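Local coordinates for protein oxidized polyvinyl alcohol hydrolase (PDB 3WWC) that hydrolyses beta-diketones such as 4,6-nonanedione and cleaves oxidized polyvinyl alcohol in the second step of polyvinyl alcohol degradation, at residues L214-A219 with R269-D274; P199-W204 with E256-N261; L37-P42 with A105-N110. The protein carries 1 engineered substitution. All blocks are in the same frame, centred on the assembly; numbering follows the deposited sequence.

Oxidized polyvinyl alcohol hydrolase illustrates how a few contacts between distant segments tie extra loops to a central sheet. From the N terminus, contact 3 comes first: strand 36-43, an outermost strand of the nine-stranded mixed sheet, is met by the loop at 105-110, and this circuit closes before the others open. Contact 2 opens at the end of strand 196-200 and contact 1 at the start of helix 216-225; contact 2 then closes at 256-261 and contact 1 at 269-274, so the two cross. They meet directly, because strands 259-263 and 269-274 pair as a hairpin beside bound butanoic acid. Contact 3 stays about 15 Å from contact 2, nearest atoms.

Contact 1 (L214-A219 with R269-D274). With BUA (butanoic acid), chain D.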
ATOM      1  N   LEU A 214     -13.437  -1.277 -16.282  1.00 13.77           N
ATOM      2  CA  LEU A 214     -13.162  -0.376 -17.403  1.00 12.52           C
ATOM      3  C   LEU A 214     -11.761  -0.643 -17.874  1.00 14.28           C
ATOM      4  O   LEU A 214     -10.879  -1.032 -17.076  1.00 15.04           O
ATOM      5  CB  LEU A 214     -13.249   1.087 -16.937  1.00 12.60           C
ATOM      6  CG  LEU A 214     -14.621   1.554 -16.426  1.00 12.11           C
ATOM      7  CD1 LEU A 214     -14.561   2.961 -15.798  1.00 12.81           C
ATOM      8  CD2 LEU A 214     -15.622   1.506 -17.623  1.00 14.93           C
ATOM      9  N   SER A 215     -11.535  -0.465 -19.165  1.00 14.60           N
ATOM     10  CA  SER A 215     -10.198  -0.609 -19.709  1.00 15.12           C
ATOM     11  C   SER A 215      -9.340   0.512 -19.128  1.00 15.25           C
ATOM     12  O   SER A 215      -9.835   1.493 -18.568  1.00 14.88           O
ATOM     13  CB  SER A 215     -10.190  -0.433 -21.232  1.00 14.44           C
ATOM     14  OG  SER A 215     -10.714   0.862 -21.578  1.00 16.81           O
ATOM     15  N   PHE A 216      -8.033   0.350 -19.273  1.00 15.68           N
ATOM     16  CA  PHE A 216      -7.094   1.377 -18.809  1.00 15.84           C
ATOM     17  C   PHE A 216      -7.547   2.742 -19.397  1.00 16.53           C
ATOM     18  O   PHE A 216      -7.674   3.735 -18.668  1.00 15.68           O
ATOM     19  CB  PHE A 216      -5.682   1.035 -19.312  1.00 16.36           C
ATOM     20  CG  PHE A 216      -4.750   2.217 -19.303  1.00 15.81           C
ATOM     21  CD1 PHE A 216      -4.412   2.828 -18.100  1.00 18.18           C
ATOM     22  CD2 PHE A 216      -4.296   2.761 -20.491  1.00 18.02           C
ATOM     23  CE1 PHE A 216      -3.628   3.990 -18.063  1.00 18.15           C
ATOM     24  CE2 PHE A 216      -3.522   3.914 -20.500  1.00 19.61           C
ATOM     25  CZ  PHE A 216      -3.178   4.550 -19.279  1.00 18.77           C
ATOM     26  N   ASP A 217      -7.819   2.805 -20.706  1.00 15.57           N
ATOM     27  CA  ASP A 217      -8.227   4.090 -21.308  1.00 16.48           C
ATOM     28  C   ASP A 217      -9.540   4.645 -20.756  1.00 15.23           C
ATOM     29  O   ASP A 217      -9.680   5.840 -20.491  1.00 15.93           O
ATOM     30  CB  ASP A 217      -8.392   3.969 -22.842  1.00 20.47           C
ATOM     31  CG  ASP A 217      -7.066   3.892 -23.589  1.00 25.42           C
ATOM     32  OD1 ASP A 217      -6.019   4.373 -23.102  1.00 26.84           O
ATOM     33  OD2 ASP A 217      -7.063   3.358 -24.731  1.00 28.79           O
ATOM     34  N   ASP A 218     -10.531   3.772 -20.599  1.00 15.30           N
ATOM     35  CA  ASP A 218     -11.802   4.230 -20.112  1.00 15.55           C
ATOM     36  C   ASP A 218     -11.745   4.647 -18.652  1.00 13.38           C
ATOM     37  O   ASP A 218     -12.414   5.584 -18.264  1.00 13.65           O
ATOM     38  CB  ASP A 218     -12.922   3.185 -20.334  1.00 16.97           C
ATOM     39  CG  ASP A 218     -13.384   3.127 -21.806  1.00 21.33           C
ATOM     40  OD1 ASP A 218     -12.942   3.987 -22.622  1.00 21.60           O
ATOM     41  OD2 ASP A 218     -14.196   2.208 -22.112  1.00 22.36           O
ATOM     42  N   ALA A 219     -10.914   3.966 -17.863  1.00 13.67           N
ATOM     43  CA  ALA A 219     -10.811   4.300 -16.445  1.00 12.81           C
ATOM     44  C   ALA A 219     -10.127   5.648 -16.318  1.00 12.63           C
ATOM     45  O   ALA A 219     -10.476   6.441 -15.458  1.00 12.93           O
ATOM     46  CB  ALA A 219      -9.991   3.185 -15.683  1.00 12.27           C
ATOM     47  N   ARG A 269       6.942  -3.090 -25.074  1.00 33.75           N
ATOM     48  CA  ARG A 269       6.319  -2.403 -23.929  1.00 33.65           C
ATOM     49  C   ARG A 269       5.104  -1.584 -24.357  1.00 32.63           C
ATOM     50  O   ARG A 269       4.997  -1.165 -25.513  1.00 33.62           O
ATOM     51  CB  ARG A 269       7.328  -1.458 -23.247  1.00 35.21           C
ATOM     52  CG  ARG A 269       8.718  -2.017 -22.870  1.00 36.85           C
ATOM     53  CD  ARG A 269       8.715  -2.897 -21.652  1.00 38.64           C
ATOM     54  NE  ARG A 269       8.365  -2.187 -20.413  1.00 40.04           N
ATOM     55  CZ  ARG A 269       9.238  -1.652 -19.555  1.00 40.61           C
ATOM     56  NH1 ARG A 269      10.550  -1.725 -19.780  1.00 40.48           N
ATOM     57  NH2 ARG A 269       8.799  -1.065 -18.441  1.00 40.21           N
ATOM     58  N   PHE A 270       4.172  -1.339 -23.430  1.00 29.61           N
ATOM     59  CA  PHE A 270       2.990  -0.534 -23.753  1.00 27.10           C
ATOM     60  C   PHE A 270       2.406   0.091 -22.483  1.00 25.34           C
ATOM     61  O   PHE A 270       2.455  -0.506 -21.422  1.00 25.90           O
ATOM     62  CB  PHE A 270       1.922  -1.356 -24.489  1.00 27.66           C
ATOM     63  CG  PHE A 270       1.290  -2.439 -23.665  1.00 28.40           C
ATOM     64  CD1 PHE A 270       0.045  -2.240 -23.072  1.00 27.99           C
ATOM     65  CD2 PHE A 270       1.945  -3.652 -23.458  1.00 28.91           C
ATOM     66  CE1 PHE A 270      -0.539  -3.237 -22.279  1.00 28.91           C
ATOM     67  CE2 PHE A 270       1.369  -4.662 -22.664  1.00 28.23           C
ATOM     68  CZ  PHE A 270       0.124  -4.450 -22.074  1.00 28.52           C
ATOM     69  N   LEU A 271       1.870   1.291 -22.591  1.00 23.51           N
ATOM     70  CA  LEU A 271       1.315   1.961 -21.400  1.00 21.64           C
ATOM     71  C   LEU A 271       0.128   1.206 -20.787  1.00 21.18           C
ATOM     72  O   LEU A 271      -0.861   0.979 -21.454  1.00 21.76           O
ATOM     73  CB  LEU A 271       0.885   3.384 -21.780  1.00 20.23           C
ATOM     74  CG  LEU A 271       0.292   4.238 -20.632  1.00 19.97           C
ATOM     75  CD1 LEU A 271       1.373   4.479 -19.561  1.00 20.88           C
ATOM     76  CD2 LEU A 271      -0.219   5.578 -21.182  1.00 20.51           C
ATOM     77  N   CYS A 272       0.206   0.813 -19.508  1.00 20.91           N
ATOM     78  CA  CYS A 272      -0.924   0.075 -18.915  1.00 20.98           C
ATOM     79  C   CYS A 272      -1.423   0.684 -17.616  1.00 19.66           C
ATOM     80  O   CYS A 272      -2.410   0.202 -17.046  1.00 18.62           O
ATOM     81  CB  CYS A 272      -0.554  -1.392 -18.641  1.00 22.53           C
ATOM     82  SG  CYS A 272       0.909  -1.639 -17.607  1.00 25.77           S
ATOM     83  N   ALA A 273      -0.725   1.710 -17.125  1.00 17.97           N
ATOM     84  CA  ALA A 273      -1.188   2.345 -15.899  1.00 17.81           C
ATOM     85  C   ALA A 273      -0.734   3.791 -15.825  1.00 14.72           C
ATOM     86  O   ALA A 273       0.402   4.102 -16.189  1.00 15.63           O
ATOM     87  CB  ALA A 273      -0.689   1.595 -14.693  1.00 19.82           C
ATOM     88  N   ASP A 274      -1.638   4.645 -15.364  1.00 12.56           N
ATOM     89  CA  ASP A 274      -1.356   6.064 -15.187  1.00 12.12           C
ATOM     90  C   ASP A 274      -1.780   6.316 -13.741  1.00 11.46           C
ATOM     91  O   ASP A 274      -2.938   6.141 -13.390  1.00 10.93           O
ATOM     92  CB  ASP A 274      -2.224   6.878 -16.150  1.00 11.99           C
ATOM     93  CG  ASP A 274      -2.020   8.378 -15.994  1.00 13.08           C
ATOM     94  OD1 ASP A 274      -1.477   8.811 -14.944  1.00 12.81           O
ATOM     95  OD2 ASP A 274      -2.392   9.140 -16.930  1.00 15.87           O
TER
HETATM   96  C1  BUA D 403      -1.123  -2.214 -12.958  0.50 43.68           C
HETATM   97  C2  BUA D 403      -2.051  -3.172 -13.708  1.00 43.54           C
HETATM   98  C3  BUA D 403      -1.651  -3.214 -15.186  1.00 44.57           C
HETATM   99  C4  BUA D 403      -2.535  -4.225 -15.918  1.00 45.59           C
HETATM  100  O1  BUA D 403      -3.595  -4.574 -15.355  1.00 45.76           O
HETATM  101  O2  BUA D 403      -2.128  -4.631 -17.028  1.00 46.44           O
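At the back of a butanoic acid pocket, Phe216 presses its ring against strand 269-274, the second strand of a disulfide-linked hairpin that probably belongs to the lid region of this hydrolase. The ring leaves the first turn of helix 216-225 with CG anti to the backbone N (chi1 161°). Over one face, Cys272 C sits 3.7 Å above the plane, offset toward the rim. CE1 approaches Asp274 N to 3.4 Å, and Asp274 CB lies at the ring's edge, in plane, 3.7 Å from CE1. Leu271 crosses Phe216 at about a right angle and brings CD2 to 3.7 Å from CZ. CB of Cys272 points away from the helix segment; its SG, bonded to Cys262, comes within 3.9 Å of C3 of butanoic acid. Cys272 and Ala273 form a classic beta bulge opposite Trp260. The helix start is secured by Ser215, whose OG accepts from Asp218 N at 3.1 Å. The Asp274 carboxylate finds its partners elsewhere, in a salt bridge to Arg220 and a cap on Arg276 N. The contact is therefore van der Waals packing, of the ring on peptide backbone as much as on Leu271, behind the strand that carries the pocket cysteine.

Contact 2 (P199-W204 with E256-N261); sequences PISGEW and EKDLWN
Ser201 and Asp258 carry this contact alone, and they supply nearly equal shares of a small, buried interface. Each projects its CB toward the other segment, from loops that follow strands 196-200 and 247-253. The hydroxyl of Ser201 donates to Asp258, with OG only 2.5 Å from OD2, a short bond. It arrives on the syn side of the carboxylate, where it also comes within 3.4 Å of the second oxygen, OD1; it sits 26° out of the plane. Ser201 CB follows behind, 3.4 Å from OD2. Two backbone features set up the meeting. Ser201 has a left-handed conformation just beyond its strand, and Asp258 is the centre of an inverse gamma turn, its CG anti to the backbone N (chi1 -171°). Gly254 N gives OD2 a second donor, while OD1 accepts from ND1 of His303, a residue of a butanoic acid pocket. With Ala177, engineered here at what is by similarity the charge-relay position just after strand 170-176, this geometry is consistent with the acid and histidine of an alpha/beta-hydrolase catalytic triad. Ser201, which also touches His303, would then be a second-shell residue. Three donors shared between its two oxygens should restrain the Asp258 carboxylate from turning, so that OD1 stays directed at the imidazole.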
ATOM      1  N   PRO A 199       0.157   4.494   0.518  1.00  6.79           N
ATOM      2  CA  PRO A 199       0.073   3.949  -0.855  1.00  7.72           C
ATOM      3  C   PRO A 199       0.781   4.900  -1.828  1.00  7.03           C
ATOM      4  O   PRO A 199       0.281   5.984  -2.096  1.00  7.66           O
ATOM      5  CB  PRO A 199      -1.440   3.842  -1.107  1.00  8.22           C
ATOM      6  CG  PRO A 199      -2.038   4.960  -0.176  1.00  7.30           C
ATOM      7  CD  PRO A 199      -1.165   4.953   1.043  1.00  6.63           C
ATOM      8  N   ILE A 200       1.965   4.511  -2.293  1.00  6.30           N
ATOM      9  CA  ILE A 200       2.766   5.318  -3.204  1.00  7.62           C
ATOM     10  C   ILE A 200       2.554   4.798  -4.612  1.00  7.50           C
ATOM     11  O   ILE A 200       2.878   3.647  -4.923  1.00  7.32           O
ATOM     12  CB  ILE A 200       4.260   5.216  -2.852  1.00  6.97           C
ATOM     13  CG1 ILE A 200       4.509   5.570  -1.381  1.00  9.46           C
ATOM     14  CG2 ILE A 200       5.038   6.145  -3.783  1.00  9.70           C
ATOM     15  CD1 ILE A 200       6.022   5.441  -0.964  1.00  8.36           C
ATOM     16  N   SER A 201       1.960   5.655  -5.439  1.00  8.50           N
ATOM     17  CA  SER A 201       1.705   5.310  -6.850  1.00  8.94           C
ATOM     18  C   SER A 201       1.038   3.972  -7.005  1.00  9.43           C
ATOM     19  O   SER A 201       1.499   3.112  -7.777  1.00 11.27           O
ATOM     20  CB  SER A 201       2.999   5.346  -7.592  1.00  9.01           C
ATOM     21  OG  SER A 201       3.564   6.626  -7.492  1.00 13.97           O
ATOM     22  N   GLY A 202      -0.033   3.812  -6.251  1.00  8.96           N
ATOM     23  CA  GLY A 202      -0.831   2.580  -6.338  1.00  8.87           C
ATOM     24  C   GLY A 202      -2.014   2.773  -7.263  1.00  9.00           C
ATOM     25  O   GLY A 202      -2.483   3.901  -7.516  1.00  9.92           O
ATOM     26  N   GLU A 203      -2.512   1.659  -7.769  1.00  8.96           N
ATOM     27  CA  GLU A 203      -3.709   1.709  -8.609  1.00  8.42           C
ATOM     28  C   GLU A 203      -4.971   1.698  -7.740  1.00  8.51           C
ATOM     29  O   GLU A 203      -4.958   1.353  -6.526  1.00  8.45           O
ATOM     30  CB  GLU A 203      -3.775   0.486  -9.567  1.00  9.89           C
ATOM     31  CG  GLU A 203      -3.407   0.785 -11.052  1.00 10.05           C
ATOM     32  CD  GLU A 203      -4.479   1.573 -11.775  1.00 11.97           C
ATOM     33  OE1 GLU A 203      -4.343   1.678 -13.002  1.00 14.24           O
ATOM     34  OE2 GLU A 203      -5.461   2.080 -11.171  1.00 10.69           O
ATOM     35  N   TRP A 204      -6.065   2.078  -8.396  1.00  7.53           N
ATOM     36  CA  TRP A 204      -7.427   2.024  -7.840  1.00  8.31           C
ATOM     37  C   TRP A 204      -8.266   1.091  -8.754  1.00  9.45           C
ATOM     38  O   TRP A 204      -9.272   0.539  -8.308  1.00  9.89           O
ATOM     39  CB  TRP A 204      -8.086   3.419  -7.855  1.00  8.16           C
ATOM     40  CG  TRP A 204      -9.232   3.555  -6.871  1.00  8.61           C
ATOM     41  CD1 TRP A 204     -10.582   3.615  -7.162  1.00  8.56           C
ATOM     42  CD2 TRP A 204      -9.126   3.655  -5.442  1.00  7.85           C
ATOM     43  NE1 TRP A 204     -11.313   3.756  -6.000  1.00  8.09           N
ATOM     44  CE2 TRP A 204     -10.445   3.784  -4.923  1.00  7.92           C
ATOM     45  CE3 TRP A 204      -8.034   3.649  -4.540  1.00 10.07           C
ATOM     46  CZ2 TRP A 204     -10.702   3.916  -3.548  1.00  9.31           C
ATOM     47  CZ3 TRP A 204      -8.288   3.778  -3.170  1.00  8.62           C
ATOM     48  CH2 TRP A 204      -9.609   3.915  -2.670  1.00  8.70           C
ATOM     49  N   GLU A 256       4.201  13.953 -13.502  1.00 15.63           N
ATOM     50  CA  GLU A 256       3.922  13.706 -14.921  1.00 18.55           C
ATOM     51  C   GLU A 256       4.380  12.392 -15.491  1.00 18.21           C
ATOM     52  O   GLU A 256       3.723  11.822 -16.395  1.00 19.05           O
ATOM     53  CB  GLU A 256       4.508  14.866 -15.757  1.00 20.57           C
ATOM     54  CG  GLU A 256       3.844  16.168 -15.436  1.00 29.18           C
ATOM     55  CD  GLU A 256       2.386  16.171 -15.887  1.00 32.96           C
ATOM     56  OE1 GLU A 256       2.129  15.600 -16.990  1.00 36.85           O
ATOM     57  OE2 GLU A 256       1.514  16.744 -15.176  1.00 35.17           O
ATOM     58  N   LYS A 257       5.505  11.884 -14.998  1.00 17.10           N
ATOM     59  CA  LYS A 257       6.045  10.635 -15.463  1.00 18.08           C
ATOM     60  C   LYS A 257       5.667   9.412 -14.604  1.00 16.17           C
ATOM     61  O   LYS A 257       6.233   8.341 -14.772  1.00 17.33           O
ATOM     62  CB  LYS A 257       7.571  10.697 -15.521  1.00 21.24           C
ATOM     63  CG  LYS A 257       8.150  11.788 -16.429  1.00 27.17           C
ATOM     64  CD  LYS A 257       7.809  11.529 -17.875  1.00 30.92           C
ATOM     65  CE  LYS A 257       9.011  11.811 -18.778  1.00 34.76           C
ATOM     66  NZ  LYS A 257       9.689  13.096 -18.427  1.00 37.43           N
ATOM     67  N   ASP A 258       4.694   9.566 -13.702  1.00 14.07           N
ATOM     68  CA  ASP A 258       4.286   8.452 -12.864  1.00 12.05           C
ATOM     69  C   ASP A 258       3.270   7.620 -13.669  1.00 12.02           C
ATOM     70  O   ASP A 258       2.057   7.787 -13.556  1.00 11.36           O
ATOM     71  CB  ASP A 258       3.701   9.002 -11.559  1.00 10.05           C
ATOM     72  CG  ASP A 258       3.454   7.892 -10.519  1.00 11.56           C
ATOM     73  OD1 ASP A 258       3.713   6.713 -10.845  1.00 12.78           O
ATOM     74  OD2 ASP A 258       2.962   8.204  -9.396  1.00 10.08           O
ATOM     75  N   LEU A 259       3.843   6.730 -14.490  1.00 14.09           N
ATOM     76  CA  LEU A 259       3.122   5.886 -15.461  1.00 15.20           C
ATOM     77  C   LEU A 259       3.846   4.568 -15.473  1.00 17.44           C
ATOM     78  O   LEU A 259       5.009   4.532 -15.099  1.00 19.33           O
ATOM     79  CB  LEU A 259       3.258   6.485 -16.867  1.00 17.52           C
ATOM     80  CG  LEU A 259       2.827   7.946 -17.046  1.00 15.99           C
ATOM     81  CD1 LEU A 259       3.333   8.540 -18.372  1.00 18.52           C
ATOM     82  CD2 LEU A 259       1.301   7.996 -16.975  1.00 17.38           C
ATOM     83  N   TRP A 260       3.189   3.508 -15.906  1.00 17.21           N
ATOM     84  CA  TRP A 260       3.847   2.198 -15.967  1.00 20.04           C
ATOM     85  C   TRP A 260       3.588   1.548 -17.307  1.00 19.14           C
ATOM     86  O   TRP A 260       2.450   1.499 -17.771  1.00 18.51           O
ATOM     87  CB  TRP A 260       3.325   1.266 -14.844  1.00 23.37           C
ATOM     88  CG  TRP A 260       3.872  -0.182 -14.826  1.00 27.60           C
ATOM     89  CD1 TRP A 260       3.180  -1.344 -15.106  1.00 28.19           C
ATOM     90  CD2 TRP A 260       5.186  -0.589 -14.450  1.00 28.68           C
ATOM     91  NE1 TRP A 260       3.994  -2.446 -14.919  1.00 28.55           N
ATOM     92  CE2 TRP A 260       5.230  -2.008 -14.521  1.00 29.71           C
ATOM     93  CE3 TRP A 260       6.335   0.108 -14.062  1.00 31.65           C
ATOM     94  CZ2 TRP A 260       6.382  -2.743 -14.216  1.00 31.02           C
ATOM     95  CZ3 TRP A 260       7.488  -0.619 -13.758  1.00 32.56           C
ATOM     96  CH2 TRP A 260       7.499  -2.035 -13.840  1.00 32.51           C
ATOM     97  N   ASN A 261       4.661   1.055 -17.916  1.00 20.91           N
ATOM     98  CA  ASN A 261       4.526   0.339 -19.186  1.00 22.87           C
ATOM     99  C   ASN A 261       4.732  -1.141 -18.888  1.00 24.54           C
ATOM    100  O   ASN A 261       5.757  -1.547 -18.338  1.00 25.49           O
ATOM    101  CB  ASN A 261       5.601   0.770 -20.174  1.00 24.08           C
ATOM    102  CG  ASN A 261       5.455   2.227 -20.583  1.00 23.71           C
ATOM    103  OD1 ASN A 261       6.437   2.968 -20.640  1.00 31.77           O
ATOM    104  ND2 ASN A 261       4.254   2.637 -20.855  1.00 23.46           N
TER

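Contact 3 (L37-P42 with A105-N110); sequences LNVDFP and ANQDPN
The Gln107 amide reaches Asp40 crosswise, the two side chains meeting at about a right angle and their amide and carboxylate planes standing 69° apart. Both ends of the amide are used. OE1 accepts from Asp40 N at 2.7 Å, in the carbonyl plane and on a lone pair, with a nearly straight N-H approach of 165°. NE2 donates to Asp40 OD1 at 3.1 Å, reaching it on the anti side but tilted out of the carboxylate plane. The chain of Gln107 runs extended beyond CG (chi2 -164°), which carries the amide across to the strand, and its OE1 also lies 3.4 Å from Val39 CB. With an alanine here both bonds would go, which would probably leave Asp40 N and OD1 without these mates and the turn less firmly held to the strand. A looser apolar touch, Leu37 CD1 to Pro109 CG at 4.4 Å, extends the contact. Gln107 stands in a type I' turn from Ala105 to Asp108, and Asp40 in a G1 beta bulge facing Arg48. The loop thus packs at the margin of the mixed sheet: Gln107 also touches Lys47 and Ala49 of strand 46-53, while Phe41 packs on Ala155 and Cys159 of helix 148-160.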
ATOM      1  N   LEU A  37      14.760 -13.164   8.518  1.00 11.16           N
ATOM      2  CA  LEU A  37      13.860 -13.901   7.651  1.00 11.48           C
ATOM      3  C   LEU A  37      13.069 -15.001   8.336  1.00 12.42           C
ATOM      4  O   LEU A  37      13.678 -15.830   9.060  1.00 13.47           O
ATOM      5  CB  LEU A  37      14.649 -14.518   6.499  1.00 13.43           C
ATOM      6  CG  LEU A  37      13.803 -15.293   5.494  1.00 12.85           C
ATOM      7  CD1 LEU A  37      12.852 -14.385   4.720  1.00 14.49           C
ATOM      8  CD2 LEU A  37      14.783 -15.931   4.482  1.00 14.66           C
ATOM      9  N   ASN A  38      11.732 -14.985   8.175  1.00 10.06           N
ATOM     10  CA  ASN A  38      10.828 -16.017   8.733  1.00 10.06           C
ATOM     11  C   ASN A  38      10.224 -16.711   7.544  1.00 11.71           C
ATOM     12  O   ASN A  38       9.729 -16.045   6.635  1.00 11.40           O
ATOM     13  CB  ASN A  38       9.711 -15.318   9.523  1.00 12.00           C
ATOM     14  CG  ASN A  38      10.227 -14.728  10.822  1.00 12.70           C
ATOM     15  OD1 ASN A  38      10.094 -15.361  11.866  1.00 15.33           O
ATOM     16  ND2 ASN A  38      10.858 -13.556  10.766  1.00 10.89           N
ATOM     17  N   VAL A  39      10.246 -18.038   7.512  1.00 11.37           N
ATOM     18  CA  VAL A  39       9.720 -18.775   6.375  1.00 11.55           C
ATOM     19  C   VAL A  39       8.680 -19.791   6.806  1.00 11.07           C
ATOM     20  O   VAL A  39       8.495 -20.002   8.020  1.00 11.59           O
ATOM     21  CB  VAL A  39      10.846 -19.535   5.585  1.00 11.85           C
ATOM     22  CG1 VAL A  39      11.901 -18.540   5.098  1.00 13.22           C
ATOM     23  CG2 VAL A  39      11.502 -20.576   6.488  1.00 14.54           C
ATOM     24  N   ASP A  40       8.009 -20.414   5.848  1.00 11.17           N
ATOM     25  CA  ASP A  40       6.966 -21.421   6.104  1.00 12.05           C
ATOM     26  C   ASP A  40       5.872 -21.016   7.082  1.00 13.33           C
ATOM     27  O   ASP A  40       5.341 -21.838   7.876  1.00 13.52           O
ATOM     28  CB  ASP A  40       7.634 -22.734   6.551  1.00 13.78           C
ATOM     29  CG  ASP A  40       8.510 -23.296   5.466  1.00 17.67           C
ATOM     30  OD1 ASP A  40       8.140 -23.131   4.284  1.00 17.62           O
ATOM     31  OD2 ASP A  40       9.541 -23.908   5.797  1.00 21.01           O
ATOM     32  N   PHE A  41       5.482 -19.742   7.012  1.00 11.28           N
ATOM     33  CA  PHE A  41       4.403 -19.262   7.887  1.00 11.86           C
ATOM     34  C   PHE A  41       3.133 -19.731   7.207  1.00 12.29           C
ATOM     35  O   PHE A  41       2.828 -19.342   6.070  1.00 11.78           O
ATOM     36  CB  PHE A  41       4.444 -17.743   7.942  1.00 11.30           C
ATOM     37  CG  PHE A  41       3.390 -17.161   8.828  1.00 11.55           C
ATOM     38  CD1 PHE A  41       3.639 -17.021  10.182  1.00 11.97           C
ATOM     39  CD2 PHE A  41       2.171 -16.752   8.302  1.00 12.65           C
ATOM     40  CE1 PHE A  41       2.681 -16.456  11.015  1.00 11.88           C
ATOM     41  CE2 PHE A  41       1.186 -16.184   9.128  1.00 13.30           C
ATOM     42  CZ  PHE A  41       1.448 -16.033  10.484  1.00 13.91           C
ATOM     43  N   PRO A  42       2.324 -20.548   7.887  1.00 12.28           N
ATOM     44  CA  PRO A  42       1.095 -21.086   7.296  1.00 12.99           C
ATOM     45  C   PRO A  42      -0.042 -20.103   7.290  1.00 13.98           C
ATOM     46  O   PRO A  42      -0.375 -19.558   8.342  1.00 16.64           O
ATOM     47  CB  PRO A  42       0.784 -22.279   8.203  1.00 14.24           C
ATOM     48  CG  PRO A  42       1.191 -21.762   9.555  1.00 13.70           C
ATOM     49  CD  PRO A  42       2.522 -21.022   9.263  1.00 12.44           C
ATOM     50  N   ALA A 105       6.912 -14.995  -5.283  1.00  9.17           N
ATOM     51  CA  ALA A 105       8.373 -15.170  -5.139  1.00  9.22           C
ATOM     52  C   ALA A 105       8.753 -16.487  -4.460  1.00 10.49           C
ATOM     53  O   ALA A 105       9.944 -16.768  -4.261  1.00 10.80           O
ATOM     54  CB  ALA A 105       8.960 -14.005  -4.341  1.00  9.45           C
ATOM     55  N   ASN A 106       7.750 -17.266  -4.060  1.00  9.68           N
ATOM     56  CA  ASN A 106       8.005 -18.579  -3.442  1.00 10.77           C
ATOM     57  C   ASN A 106       8.980 -18.487  -2.306  1.00 10.67           C
ATOM     58  O   ASN A 106       9.912 -19.296  -2.186  1.00 10.84           O
ATOM     59  CB  ASN A 106       8.521 -19.542  -4.504  1.00 12.95           C
ATOM     60  CG  ASN A 106       7.534 -19.768  -5.580  1.00 19.23           C
ATOM     61  OD1 ASN A 106       7.906 -19.848  -6.765  1.00 23.66           O
ATOM     62  ND2 ASN A 106       6.259 -19.865  -5.204  1.00 17.80           N
ATOM     63  N   GLN A 107       8.713 -17.514  -1.434  1.00  9.79           N
ATOM     64  CA  GLN A 107       9.453 -17.252  -0.221  1.00  8.99           C
ATOM     65  C   GLN A 107      10.859 -16.718  -0.351  1.00  9.84           C
ATOM     66  O   GLN A 107      11.529 -16.550   0.674  1.00 11.18           O
ATOM     67  CB  GLN A 107       9.459 -18.491   0.706  1.00 10.13           C
ATOM     68  CG  GLN A 107       8.015 -18.982   1.015  1.00 11.09           C
ATOM     69  CD  GLN A 107       8.005 -19.916   2.198  1.00 14.20           C
ATOM     70  OE1 GLN A 107       8.258 -19.490   3.326  1.00 17.33           O
ATOM     71  NE2 GLN A 107       7.745 -21.198   1.952  1.00 14.89           N
ATOM     72  N   ASP A 108      11.269 -16.375  -1.585  1.00  9.24           N
ATOM     73  CA  ASP A 108      12.616 -15.885  -1.799  1.00  9.86           C
ATOM     74  C   ASP A 108      12.585 -14.362  -1.802  1.00  9.50           C
ATOM     75  O   ASP A 108      12.043 -13.765  -2.723  1.00  8.55           O
ATOM     76  CB  ASP A 108      13.126 -16.406  -3.150  1.00  9.74           C
ATOM     77  CG  ASP A 108      14.554 -15.969  -3.426  1.00 11.13           C
ATOM     78  OD1 ASP A 108      15.079 -15.110  -2.671  1.00 11.91           O
ATOM     79  OD2 ASP A 108      15.165 -16.486  -4.400  1.00 12.80           O
ATOM     80  N   PRO A 109      13.152 -13.726  -0.771  1.00  9.08           N
ATOM     81  CA  PRO A 109      13.136 -12.254  -0.730  1.00  8.40           C
ATOM     82  C   PRO A 109      14.016 -11.588  -1.740  1.00  8.67           C
ATOM     83  O   PRO A 109      14.019 -10.369  -1.854  1.00  9.42           O
ATOM     84  CB  PRO A 109      13.545 -11.945   0.719  1.00 10.33           C
ATOM     85  CG  PRO A 109      14.650 -13.069   0.918  1.00 10.27           C
ATOM     86  CD  PRO A 109      13.901 -14.305   0.375  1.00 10.63           C
ATOM     87  N   ASN A 110      14.759 -12.369  -2.532  1.00  9.52           N
ATOM     88  CA  ASN A 110      15.620 -11.779  -3.568  1.00  9.59           C
ATOM     89  C   ASN A 110      15.010 -11.833  -4.955  1.00  8.50           C
ATOM     90  O   ASN A 110      15.525 -11.201  -5.863  1.00  9.32           O
ATOM     91  CB  ASN A 110      16.991 -12.469  -3.553  1.00  8.69           C
ATOM     92  CG  ASN A 110      17.681 -12.217  -2.245  1.00 13.10           C
ATOM     93  OD1 ASN A 110      17.932 -11.081  -1.926  1.00 20.99           O
ATOM     94  ND2 ASN A 110      17.906 -13.238  -1.460  1.00 13.74           N
TER